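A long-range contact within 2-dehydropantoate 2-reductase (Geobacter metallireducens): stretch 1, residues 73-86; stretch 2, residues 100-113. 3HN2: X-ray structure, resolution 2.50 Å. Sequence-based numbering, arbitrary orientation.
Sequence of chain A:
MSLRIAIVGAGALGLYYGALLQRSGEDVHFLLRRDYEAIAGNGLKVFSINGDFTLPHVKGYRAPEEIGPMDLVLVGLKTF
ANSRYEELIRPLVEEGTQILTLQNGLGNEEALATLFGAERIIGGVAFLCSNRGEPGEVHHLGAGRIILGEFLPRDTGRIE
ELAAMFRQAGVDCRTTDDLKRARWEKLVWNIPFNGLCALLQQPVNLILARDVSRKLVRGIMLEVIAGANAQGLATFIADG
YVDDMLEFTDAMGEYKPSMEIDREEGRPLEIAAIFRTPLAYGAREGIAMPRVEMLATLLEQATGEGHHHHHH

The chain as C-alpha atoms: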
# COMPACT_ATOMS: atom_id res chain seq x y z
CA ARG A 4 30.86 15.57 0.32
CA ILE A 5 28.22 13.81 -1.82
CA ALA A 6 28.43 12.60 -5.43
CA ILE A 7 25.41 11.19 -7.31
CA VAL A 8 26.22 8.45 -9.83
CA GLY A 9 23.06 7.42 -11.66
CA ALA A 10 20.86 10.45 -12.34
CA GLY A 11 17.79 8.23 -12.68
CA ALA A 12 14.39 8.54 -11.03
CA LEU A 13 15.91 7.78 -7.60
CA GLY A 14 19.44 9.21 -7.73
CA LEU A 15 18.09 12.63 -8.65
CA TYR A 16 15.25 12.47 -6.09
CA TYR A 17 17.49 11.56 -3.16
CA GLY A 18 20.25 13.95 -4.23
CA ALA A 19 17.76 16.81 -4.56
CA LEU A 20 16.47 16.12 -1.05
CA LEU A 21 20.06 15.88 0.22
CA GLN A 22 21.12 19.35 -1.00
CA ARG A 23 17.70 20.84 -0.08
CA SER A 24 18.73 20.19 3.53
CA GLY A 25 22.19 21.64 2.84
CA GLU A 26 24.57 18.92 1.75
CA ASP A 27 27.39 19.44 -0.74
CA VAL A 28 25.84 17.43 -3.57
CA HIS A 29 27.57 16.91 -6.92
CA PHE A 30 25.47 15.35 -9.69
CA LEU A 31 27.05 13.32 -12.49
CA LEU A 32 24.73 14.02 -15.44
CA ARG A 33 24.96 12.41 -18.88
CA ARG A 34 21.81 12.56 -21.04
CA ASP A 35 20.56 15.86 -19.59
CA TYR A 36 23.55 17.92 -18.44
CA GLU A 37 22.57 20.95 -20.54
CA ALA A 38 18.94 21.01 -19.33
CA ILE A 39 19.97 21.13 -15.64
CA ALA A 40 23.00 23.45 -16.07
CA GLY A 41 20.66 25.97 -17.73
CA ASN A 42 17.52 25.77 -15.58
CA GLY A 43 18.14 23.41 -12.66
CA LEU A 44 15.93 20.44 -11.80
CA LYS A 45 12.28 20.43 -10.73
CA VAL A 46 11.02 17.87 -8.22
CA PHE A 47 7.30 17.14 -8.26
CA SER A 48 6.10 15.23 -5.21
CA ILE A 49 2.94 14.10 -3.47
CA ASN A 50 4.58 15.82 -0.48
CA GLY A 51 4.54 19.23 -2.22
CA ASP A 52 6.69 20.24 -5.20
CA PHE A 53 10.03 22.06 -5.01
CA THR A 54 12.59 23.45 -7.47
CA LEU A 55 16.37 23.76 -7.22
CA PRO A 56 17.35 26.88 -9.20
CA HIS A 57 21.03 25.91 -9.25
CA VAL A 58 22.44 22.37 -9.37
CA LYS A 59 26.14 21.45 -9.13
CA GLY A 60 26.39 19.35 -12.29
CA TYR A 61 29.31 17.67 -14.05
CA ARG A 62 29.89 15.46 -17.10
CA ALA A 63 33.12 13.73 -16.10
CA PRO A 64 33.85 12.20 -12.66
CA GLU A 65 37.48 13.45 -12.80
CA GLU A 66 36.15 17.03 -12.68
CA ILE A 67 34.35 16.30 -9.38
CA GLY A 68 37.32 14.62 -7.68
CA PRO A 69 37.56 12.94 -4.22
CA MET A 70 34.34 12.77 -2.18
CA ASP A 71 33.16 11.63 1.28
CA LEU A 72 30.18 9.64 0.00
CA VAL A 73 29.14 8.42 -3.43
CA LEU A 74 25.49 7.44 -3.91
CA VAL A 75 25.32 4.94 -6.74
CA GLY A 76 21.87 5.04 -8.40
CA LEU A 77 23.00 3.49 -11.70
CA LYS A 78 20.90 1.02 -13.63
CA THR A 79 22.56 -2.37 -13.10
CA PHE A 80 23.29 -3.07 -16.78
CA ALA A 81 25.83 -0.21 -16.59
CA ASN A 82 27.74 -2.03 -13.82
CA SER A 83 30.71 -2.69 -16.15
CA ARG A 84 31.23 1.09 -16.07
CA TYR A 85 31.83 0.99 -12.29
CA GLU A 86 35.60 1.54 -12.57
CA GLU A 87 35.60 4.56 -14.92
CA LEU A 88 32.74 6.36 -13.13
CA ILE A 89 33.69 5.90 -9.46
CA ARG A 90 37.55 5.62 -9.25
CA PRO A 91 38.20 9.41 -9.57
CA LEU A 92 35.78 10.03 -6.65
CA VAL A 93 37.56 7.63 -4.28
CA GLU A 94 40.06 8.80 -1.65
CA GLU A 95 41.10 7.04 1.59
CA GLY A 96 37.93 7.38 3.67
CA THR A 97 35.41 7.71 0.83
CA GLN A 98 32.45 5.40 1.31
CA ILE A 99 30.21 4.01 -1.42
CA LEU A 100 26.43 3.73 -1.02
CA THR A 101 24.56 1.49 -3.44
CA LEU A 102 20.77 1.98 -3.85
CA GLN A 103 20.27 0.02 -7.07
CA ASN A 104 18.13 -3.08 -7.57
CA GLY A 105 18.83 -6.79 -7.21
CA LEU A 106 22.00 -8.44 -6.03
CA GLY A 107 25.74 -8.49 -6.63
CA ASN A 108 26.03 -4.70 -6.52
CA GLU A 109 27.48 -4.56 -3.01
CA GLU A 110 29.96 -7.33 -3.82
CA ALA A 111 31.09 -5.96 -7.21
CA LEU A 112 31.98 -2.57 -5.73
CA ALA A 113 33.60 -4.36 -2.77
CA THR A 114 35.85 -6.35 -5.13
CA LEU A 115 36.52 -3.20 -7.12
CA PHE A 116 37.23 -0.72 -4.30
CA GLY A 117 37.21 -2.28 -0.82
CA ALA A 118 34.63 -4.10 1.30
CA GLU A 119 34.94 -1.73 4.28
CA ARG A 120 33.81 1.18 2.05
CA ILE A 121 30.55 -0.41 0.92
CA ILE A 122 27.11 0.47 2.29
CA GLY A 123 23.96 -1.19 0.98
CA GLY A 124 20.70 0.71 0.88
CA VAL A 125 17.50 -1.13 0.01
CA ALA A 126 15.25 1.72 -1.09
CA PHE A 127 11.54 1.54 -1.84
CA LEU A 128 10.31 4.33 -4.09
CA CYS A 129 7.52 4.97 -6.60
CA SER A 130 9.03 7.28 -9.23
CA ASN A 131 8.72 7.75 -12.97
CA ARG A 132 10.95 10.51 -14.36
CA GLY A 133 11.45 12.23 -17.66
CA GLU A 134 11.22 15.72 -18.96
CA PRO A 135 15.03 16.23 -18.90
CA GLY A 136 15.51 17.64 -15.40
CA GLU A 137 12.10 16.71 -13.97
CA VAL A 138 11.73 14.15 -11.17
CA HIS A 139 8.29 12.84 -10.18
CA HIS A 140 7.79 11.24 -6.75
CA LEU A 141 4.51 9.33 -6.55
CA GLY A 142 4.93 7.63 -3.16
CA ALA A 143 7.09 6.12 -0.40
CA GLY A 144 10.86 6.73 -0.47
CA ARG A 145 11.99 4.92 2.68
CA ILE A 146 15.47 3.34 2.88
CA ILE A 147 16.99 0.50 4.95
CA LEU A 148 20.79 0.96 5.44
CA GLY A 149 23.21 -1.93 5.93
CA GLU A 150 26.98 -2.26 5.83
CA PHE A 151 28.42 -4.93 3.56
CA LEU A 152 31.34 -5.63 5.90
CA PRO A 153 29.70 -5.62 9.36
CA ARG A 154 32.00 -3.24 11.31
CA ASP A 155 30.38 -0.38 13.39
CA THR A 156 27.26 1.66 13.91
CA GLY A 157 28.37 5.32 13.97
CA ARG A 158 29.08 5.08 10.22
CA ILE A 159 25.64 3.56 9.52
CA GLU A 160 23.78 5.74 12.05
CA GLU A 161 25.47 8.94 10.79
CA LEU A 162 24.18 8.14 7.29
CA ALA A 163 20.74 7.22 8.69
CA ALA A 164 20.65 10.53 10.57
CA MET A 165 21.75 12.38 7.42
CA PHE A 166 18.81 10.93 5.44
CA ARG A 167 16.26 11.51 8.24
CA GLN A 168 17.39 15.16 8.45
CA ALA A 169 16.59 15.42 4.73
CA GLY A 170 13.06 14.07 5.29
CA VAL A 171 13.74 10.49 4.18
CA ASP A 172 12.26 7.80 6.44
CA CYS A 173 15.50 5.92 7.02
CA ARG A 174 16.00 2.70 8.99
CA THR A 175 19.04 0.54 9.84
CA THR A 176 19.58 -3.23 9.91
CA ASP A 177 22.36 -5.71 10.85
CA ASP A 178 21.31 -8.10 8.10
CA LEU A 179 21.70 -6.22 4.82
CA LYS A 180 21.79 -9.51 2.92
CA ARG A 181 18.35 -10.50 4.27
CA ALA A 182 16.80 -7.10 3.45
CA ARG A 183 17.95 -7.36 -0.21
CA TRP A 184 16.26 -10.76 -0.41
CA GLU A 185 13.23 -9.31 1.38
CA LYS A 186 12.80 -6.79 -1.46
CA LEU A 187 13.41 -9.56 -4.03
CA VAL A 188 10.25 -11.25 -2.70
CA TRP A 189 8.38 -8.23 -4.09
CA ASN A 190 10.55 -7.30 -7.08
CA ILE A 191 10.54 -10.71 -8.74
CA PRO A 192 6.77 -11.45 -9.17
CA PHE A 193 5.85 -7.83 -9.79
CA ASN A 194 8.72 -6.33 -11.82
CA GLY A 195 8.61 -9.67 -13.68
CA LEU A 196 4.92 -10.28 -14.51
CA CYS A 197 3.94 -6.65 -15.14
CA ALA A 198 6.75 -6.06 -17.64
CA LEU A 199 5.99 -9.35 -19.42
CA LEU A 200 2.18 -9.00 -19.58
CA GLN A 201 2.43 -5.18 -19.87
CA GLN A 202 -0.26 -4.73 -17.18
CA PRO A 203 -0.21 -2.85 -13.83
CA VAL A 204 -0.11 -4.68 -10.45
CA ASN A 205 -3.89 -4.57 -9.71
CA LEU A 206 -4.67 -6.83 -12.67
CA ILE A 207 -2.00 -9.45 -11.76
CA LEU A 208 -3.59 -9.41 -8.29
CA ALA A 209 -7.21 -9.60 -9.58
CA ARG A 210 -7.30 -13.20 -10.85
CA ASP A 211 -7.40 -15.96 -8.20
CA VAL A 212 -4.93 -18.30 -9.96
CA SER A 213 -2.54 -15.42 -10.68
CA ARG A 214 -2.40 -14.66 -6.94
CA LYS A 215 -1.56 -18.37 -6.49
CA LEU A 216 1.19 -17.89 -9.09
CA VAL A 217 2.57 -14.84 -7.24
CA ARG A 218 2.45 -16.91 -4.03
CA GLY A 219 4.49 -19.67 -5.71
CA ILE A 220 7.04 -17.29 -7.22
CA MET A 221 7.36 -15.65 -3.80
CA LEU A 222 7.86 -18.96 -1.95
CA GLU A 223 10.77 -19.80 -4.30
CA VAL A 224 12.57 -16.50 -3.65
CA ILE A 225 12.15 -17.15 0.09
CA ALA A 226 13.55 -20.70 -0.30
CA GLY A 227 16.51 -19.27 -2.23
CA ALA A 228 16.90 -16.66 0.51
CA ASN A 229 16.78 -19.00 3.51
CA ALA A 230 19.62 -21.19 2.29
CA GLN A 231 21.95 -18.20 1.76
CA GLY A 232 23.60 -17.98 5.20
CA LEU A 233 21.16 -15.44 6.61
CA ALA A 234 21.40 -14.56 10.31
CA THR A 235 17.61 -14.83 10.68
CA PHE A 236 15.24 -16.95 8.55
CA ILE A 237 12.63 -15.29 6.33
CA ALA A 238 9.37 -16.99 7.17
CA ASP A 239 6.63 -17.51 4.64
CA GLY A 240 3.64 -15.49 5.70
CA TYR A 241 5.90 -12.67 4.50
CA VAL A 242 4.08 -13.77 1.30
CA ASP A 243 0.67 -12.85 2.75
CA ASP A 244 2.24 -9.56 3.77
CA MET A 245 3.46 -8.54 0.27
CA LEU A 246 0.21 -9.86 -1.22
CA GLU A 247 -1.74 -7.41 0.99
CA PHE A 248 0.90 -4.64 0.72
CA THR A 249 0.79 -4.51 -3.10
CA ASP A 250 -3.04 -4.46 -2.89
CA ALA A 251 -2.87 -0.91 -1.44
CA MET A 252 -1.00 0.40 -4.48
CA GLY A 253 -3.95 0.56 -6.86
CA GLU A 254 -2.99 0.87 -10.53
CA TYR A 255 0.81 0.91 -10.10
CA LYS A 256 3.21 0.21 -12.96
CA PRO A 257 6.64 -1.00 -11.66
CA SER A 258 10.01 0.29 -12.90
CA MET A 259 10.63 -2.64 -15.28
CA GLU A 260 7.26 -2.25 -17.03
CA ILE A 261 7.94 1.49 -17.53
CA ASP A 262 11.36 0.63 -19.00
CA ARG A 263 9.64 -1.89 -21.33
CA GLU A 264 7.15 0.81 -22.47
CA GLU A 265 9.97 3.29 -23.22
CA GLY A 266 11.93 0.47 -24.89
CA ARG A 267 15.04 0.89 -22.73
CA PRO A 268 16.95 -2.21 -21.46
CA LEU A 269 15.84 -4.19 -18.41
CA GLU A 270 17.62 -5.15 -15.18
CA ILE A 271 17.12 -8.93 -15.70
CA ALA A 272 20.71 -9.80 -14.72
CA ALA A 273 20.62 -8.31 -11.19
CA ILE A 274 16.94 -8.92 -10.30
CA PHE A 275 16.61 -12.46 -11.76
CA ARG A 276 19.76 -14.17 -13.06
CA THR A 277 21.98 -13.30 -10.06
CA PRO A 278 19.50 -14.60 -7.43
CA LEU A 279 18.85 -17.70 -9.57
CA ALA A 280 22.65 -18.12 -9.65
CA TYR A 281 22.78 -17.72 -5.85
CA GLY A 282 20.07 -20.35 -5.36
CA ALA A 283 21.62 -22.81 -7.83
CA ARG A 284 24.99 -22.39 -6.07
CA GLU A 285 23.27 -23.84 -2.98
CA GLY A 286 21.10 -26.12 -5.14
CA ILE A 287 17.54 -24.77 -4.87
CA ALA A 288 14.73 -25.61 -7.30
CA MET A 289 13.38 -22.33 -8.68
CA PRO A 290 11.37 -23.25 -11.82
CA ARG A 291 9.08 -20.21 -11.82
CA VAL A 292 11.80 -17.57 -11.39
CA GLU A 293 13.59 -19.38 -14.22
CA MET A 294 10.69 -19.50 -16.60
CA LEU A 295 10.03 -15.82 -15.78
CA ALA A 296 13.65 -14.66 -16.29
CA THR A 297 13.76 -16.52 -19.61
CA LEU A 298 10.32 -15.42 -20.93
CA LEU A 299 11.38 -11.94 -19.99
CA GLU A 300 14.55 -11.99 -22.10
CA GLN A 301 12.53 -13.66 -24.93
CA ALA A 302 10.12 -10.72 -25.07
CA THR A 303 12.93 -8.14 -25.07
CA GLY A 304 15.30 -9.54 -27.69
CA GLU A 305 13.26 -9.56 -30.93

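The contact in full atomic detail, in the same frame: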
# COMPACT_ATOMS: atom_id res chain seq x y z
N VAL A 73 29.74 8.51 -2.10
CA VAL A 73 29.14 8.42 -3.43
C VAL A 73 27.90 7.53 -3.44
O VAL A 73 27.97 6.33 -3.17
CB VAL A 73 30.18 8.09 -4.56
CG1 VAL A 73 31.20 7.08 -4.10
CG2 VAL A 73 29.48 7.63 -5.84
N LEU A 74 26.75 8.15 -3.69
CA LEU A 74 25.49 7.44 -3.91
C LEU A 74 25.44 6.91 -5.32
O LEU A 74 25.36 7.68 -6.27
CB LEU A 74 24.31 8.39 -3.74
CG LEU A 74 23.32 8.22 -2.60
CD1 LEU A 74 23.89 8.83 -1.34
CD2 LEU A 74 22.03 8.91 -2.99
N VAL A 75 25.50 5.58 -5.45
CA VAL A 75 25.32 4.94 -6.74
C VAL A 75 23.82 4.65 -6.96
O VAL A 75 23.20 3.91 -6.20
CB VAL A 75 26.17 3.66 -6.85
CG1 VAL A 75 26.11 3.11 -8.26
CG2 VAL A 75 27.62 3.94 -6.46
N GLY A 76 23.26 5.27 -8.00
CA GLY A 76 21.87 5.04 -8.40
C GLY A 76 21.78 4.56 -9.83
O GLY A 76 20.72 4.68 -10.47
N LEU A 77 22.89 4.02 -10.34
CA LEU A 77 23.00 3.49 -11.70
C LEU A 77 22.04 2.33 -11.95
O LEU A 77 21.72 1.57 -11.05
CB LEU A 77 24.41 2.97 -11.96
CG LEU A 77 25.56 3.89 -12.39
CD1 LEU A 77 26.87 3.14 -12.24
CD2 LEU A 77 25.39 4.39 -13.82
N LYS A 78 21.58 2.22 -13.19
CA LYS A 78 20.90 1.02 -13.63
C LYS A 78 21.95 -0.08 -13.76
O LYS A 78 23.06 0.17 -14.24
CB LYS A 78 20.15 1.26 -14.93
CG LYS A 78 18.64 1.41 -14.76
CD LYS A 78 18.25 2.70 -14.05
CE LYS A 78 17.03 2.49 -13.16
NZ LYS A 78 15.83 2.03 -13.91
N THR A 79 21.59 -1.29 -13.32
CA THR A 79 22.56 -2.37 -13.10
C THR A 79 23.19 -2.99 -14.35
O THR A 79 24.15 -3.75 -14.24
CB THR A 79 21.97 -3.48 -12.21
OG1 THR A 79 20.69 -3.88 -12.72
CG2 THR A 79 21.81 -2.99 -10.78
N PHE A 80 22.66 -2.66 -15.52
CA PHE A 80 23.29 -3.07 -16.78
C PHE A 80 24.50 -2.20 -17.15
O PHE A 80 25.27 -2.55 -18.06
CB PHE A 80 22.28 -3.16 -17.93
CG PHE A 80 21.30 -2.02 -17.98
CD1 PHE A 80 19.99 -2.20 -17.52
CD2 PHE A 80 21.66 -0.79 -18.52
CE1 PHE A 80 19.07 -1.16 -17.58
CE2 PHE A 80 20.74 0.26 -18.59
CZ PHE A 80 19.44 0.07 -18.12
N ALA A 81 24.67 -1.08 -16.45
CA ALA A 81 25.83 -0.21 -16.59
C ALA A 81 26.90 -0.50 -15.54
O ALA A 81 27.80 0.32 -15.33
CB ALA A 81 25.40 1.25 -16.52
N ASN A 82 26.82 -1.66 -14.90
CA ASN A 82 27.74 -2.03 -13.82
C ASN A 82 29.18 -2.32 -14.27
O ASN A 82 30.10 -2.33 -13.45
CB ASN A 82 27.18 -3.20 -12.99
CG ASN A 82 26.22 -2.74 -11.89
OD1 ASN A 82 25.88 -1.56 -11.78
ND2 ASN A 82 25.80 -3.69 -11.06
N SER A 83 29.37 -2.54 -15.57
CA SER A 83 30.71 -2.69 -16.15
C SER A 83 31.45 -1.35 -16.14
O SER A 83 32.69 -1.32 -16.16
CB SER A 83 30.62 -3.22 -17.58
OG SER A 83 29.70 -2.45 -18.35
N ARG A 84 30.69 -0.27 -16.09
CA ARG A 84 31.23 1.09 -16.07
C ARG A 84 31.55 1.58 -14.66
O ARG A 84 31.82 2.77 -14.48
CB ARG A 84 30.24 2.05 -16.73
CG ARG A 84 30.11 1.91 -18.24
CD ARG A 84 29.02 2.82 -18.75
NE ARG A 84 29.38 3.43 -20.03
CZ ARG A 84 29.84 4.68 -20.16
NH1 ARG A 84 29.99 5.46 -19.10
NH2 ARG A 84 30.14 5.14 -21.37
N TYR A 85 31.53 0.67 -13.69
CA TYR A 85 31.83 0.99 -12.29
C TYR A 85 33.19 1.67 -12.10
O TYR A 85 33.29 2.69 -11.42
CB TYR A 85 31.81 -0.27 -11.42
CG TYR A 85 30.50 -0.60 -10.74
CD1 TYR A 85 30.27 -1.88 -10.25
CD2 TYR A 85 29.50 0.36 -10.58
CE1 TYR A 85 29.08 -2.21 -9.62
CE2 TYR A 85 28.30 0.04 -9.96
CZ TYR A 85 28.10 -1.25 -9.47
OH TYR A 85 26.92 -1.58 -8.85
N GLU A 86 34.22 1.09 -12.72
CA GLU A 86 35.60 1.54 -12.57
C GLU A 86 35.84 2.95 -13.09
O GLU A 86 36.37 3.79 -12.36
CB GLU A 86 36.57 0.53 -13.21
CG GLU A 86 38.06 0.83 -13.02
CD GLU A 86 38.73 1.31 -14.30
OE1 GLU A 86 39.16 2.48 -14.35
OE2 GLU A 86 38.81 0.51 -15.27
N LEU A 100 27.79 4.14 -1.36
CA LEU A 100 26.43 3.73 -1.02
C LEU A 100 25.67 3.30 -2.26
O LEU A 100 25.42 4.11 -3.16
CB LEU A 100 25.70 4.86 -0.28
CG LEU A 100 24.21 4.78 0.10
CD1 LEU A 100 23.86 3.49 0.79
CD2 LEU A 100 23.88 5.94 1.02
N THR A 101 25.31 2.03 -2.31
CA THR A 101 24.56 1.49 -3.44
C THR A 101 23.05 1.40 -3.13
O THR A 101 22.63 0.88 -2.09
CB THR A 101 25.20 0.17 -3.96
OG1 THR A 101 24.83 -0.05 -5.32
CG2 THR A 101 24.81 -1.02 -3.12
N LEU A 102 22.23 1.95 -4.03
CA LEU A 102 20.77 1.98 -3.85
C LEU A 102 20.04 1.30 -5.00
O LEU A 102 18.81 1.32 -5.07
CB LEU A 102 20.27 3.42 -3.73
CG LEU A 102 20.40 4.17 -2.41
CD1 LEU A 102 20.06 5.63 -2.63
CD2 LEU A 102 19.50 3.58 -1.35
N GLN A 103 20.80 0.68 -5.89
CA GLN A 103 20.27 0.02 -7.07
C GLN A 103 19.62 -1.31 -6.75
O GLN A 103 19.69 -1.80 -5.63
CB GLN A 103 21.37 -0.13 -8.12
CG GLN A 103 22.74 0.32 -7.62
CD GLN A 103 23.88 -0.08 -8.53
OE1 GLN A 103 24.80 -0.78 -8.11
NE2 GLN A 103 23.83 0.35 -9.78
N ASN A 104 18.98 -1.90 -7.76
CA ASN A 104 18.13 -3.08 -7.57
C ASN A 104 18.84 -4.41 -7.75
O ASN A 104 19.81 -4.52 -8.50
CB ASN A 104 16.92 -3.00 -8.50
CG ASN A 104 16.00 -1.84 -8.16
OD1 ASN A 104 16.14 -1.20 -7.11
ND2 ASN A 104 15.05 -1.57 -9.04
N GLY A 105 18.34 -5.43 -7.06
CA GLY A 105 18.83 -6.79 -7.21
C GLY A 105 20.03 -7.06 -6.35
O GLY A 105 20.22 -6.42 -5.32
N LEU A 106 20.86 -8.00 -6.79
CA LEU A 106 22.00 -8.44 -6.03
C LEU A 106 23.32 -8.15 -6.71
O LEU A 106 23.36 -7.60 -7.82
CB LEU A 106 21.90 -9.93 -5.78
CG LEU A 106 20.80 -10.51 -4.92
CD1 LEU A 106 21.03 -12.02 -4.84
CD2 LEU A 106 20.75 -9.92 -3.52
N GLY A 107 24.41 -8.54 -6.04
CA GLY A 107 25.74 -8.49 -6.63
C GLY A 107 26.40 -7.13 -6.61
O GLY A 107 27.62 -7.03 -6.72
N ASN A 108 25.58 -6.08 -6.47
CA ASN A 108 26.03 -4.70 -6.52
C ASN A 108 26.99 -4.36 -5.40
O ASN A 108 28.06 -3.79 -5.64
CB ASN A 108 24.83 -3.74 -6.49
CG ASN A 108 23.82 -4.04 -7.59
OD1 ASN A 108 24.18 -4.39 -8.72
ND2 ASN A 108 22.54 -3.88 -7.27
N GLU A 109 26.63 -4.76 -4.18
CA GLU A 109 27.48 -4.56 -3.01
C GLU A 109 28.83 -5.24 -3.19
O GLU A 109 29.87 -4.65 -2.88
CB GLU A 109 26.80 -5.06 -1.74
CG GLU A 109 25.76 -4.12 -1.16
CD GLU A 109 24.33 -4.36 -1.71
OE1 GLU A 109 24.09 -5.32 -2.47
OE2 GLU A 109 23.44 -3.57 -1.35
N GLU A 110 28.80 -6.46 -3.70
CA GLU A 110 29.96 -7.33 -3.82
C GLU A 110 30.90 -6.91 -4.96
O GLU A 110 32.12 -7.05 -4.83
CB GLU A 110 29.52 -8.78 -4.02
CG GLU A 110 28.74 -9.39 -2.84
CD GLU A 110 27.21 -9.19 -2.92
OE1 GLU A 110 26.48 -10.03 -2.36
OE2 GLU A 110 26.75 -8.20 -3.52
N ALA A 111 30.32 -6.41 -6.05
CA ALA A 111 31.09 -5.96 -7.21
C ALA A 111 31.96 -4.78 -6.83
O ALA A 111 33.17 -4.80 -7.06
CB ALA A 111 30.16 -5.59 -8.36
N LEU A 112 31.33 -3.78 -6.23
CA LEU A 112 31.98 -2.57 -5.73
C LEU A 112 32.98 -2.87 -4.62
O LEU A 112 33.97 -2.15 -4.47
CB LEU A 112 30.93 -1.59 -5.21
CG LEU A 112 29.91 -0.97 -6.18
CD1 LEU A 112 28.72 -0.42 -5.40
CD2 LEU A 112 30.55 0.11 -7.03
N ALA A 113 32.70 -3.91 -3.84
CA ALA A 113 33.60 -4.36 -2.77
C ALA A 113 34.88 -4.98 -3.33
O ALA A 113 35.96 -4.73 -2.81
CB ALA A 113 32.89 -5.34 -1.85

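Two parallel strands begin the contact, and a cluster of polar side chains completes it where the strands give way to loops. L100 N donates to V73 O (2.8 Å), V75 N to L100 O (2.7 Å) and L102 N to V75 O (3.1 Å). The nitrogen and oxygen of L100 thus reach the residues before and after its bridge partner L74, the usual pattern of a parallel sheet. The same carbonyl also receives a CA-H...O contact, with L74 CA 3.4 Å from L100 O. V75 is paired with T101 in the next bridge, its side chain on the opposite face from those of L74 and L100.

Apolar packing covers both ends of the contact. On the face carrying L74 and L100, L74 CD1 lies 3.7 Å from L100 CD2, while L74 CD2 lies 3.8 Å from L102 CD1. Leucine suits this buried site because its branched end can meet two neighbours without leaving a polar group unpaired. At the other end, the CA-to-CB bond of Y85 points toward the second stretch, and its ring packs on that stretch's helix. L112 CD2 sits 3.5 Å from the centroid of the Y85 ring and almost on the ring normal, a CH-pi contact. A111 CB approaches the ring edge, 3.8 Å from Y85 CE1; its small methyl side chain lets the helix backbone stay near the tyrosine.

The polar side chains converge on Q103, which loses more surface to the other stretch than any other residue here. Q103 NE2 donates to L77 O at 2.7 Å and, more weakly, to N82 OD1 at 3.4 Å, so a loop carbonyl and an asparagine share the two amide hydrogens. Q103 OE1 accepts a very short hydrogen bond, 2.4 Å, from Y85 OH. Glutamine, long and both donor and acceptor, can therefore tie the loop after the first strand to the tyrosine at the start of the helix. Tyrosine matches it, offering a hydroxyl for this bond and a ring for the apolar packing.

Alongside, N82 ND2 donates to N108 OD1 at 2.9 Å, and within the second stretch N108 ND2 donates to N104 O at 3.1 Å. Each asparagine uses both ends of its amide, which suits N108 to a buried place in the first turn of its helix. T79 fills the space alongside: its methyl CG2 is 3.9 Å from Q103 CB and 3.4 Å from N104 O, while its hydroxyl is hydrogen-bonded elsewhere in the structure.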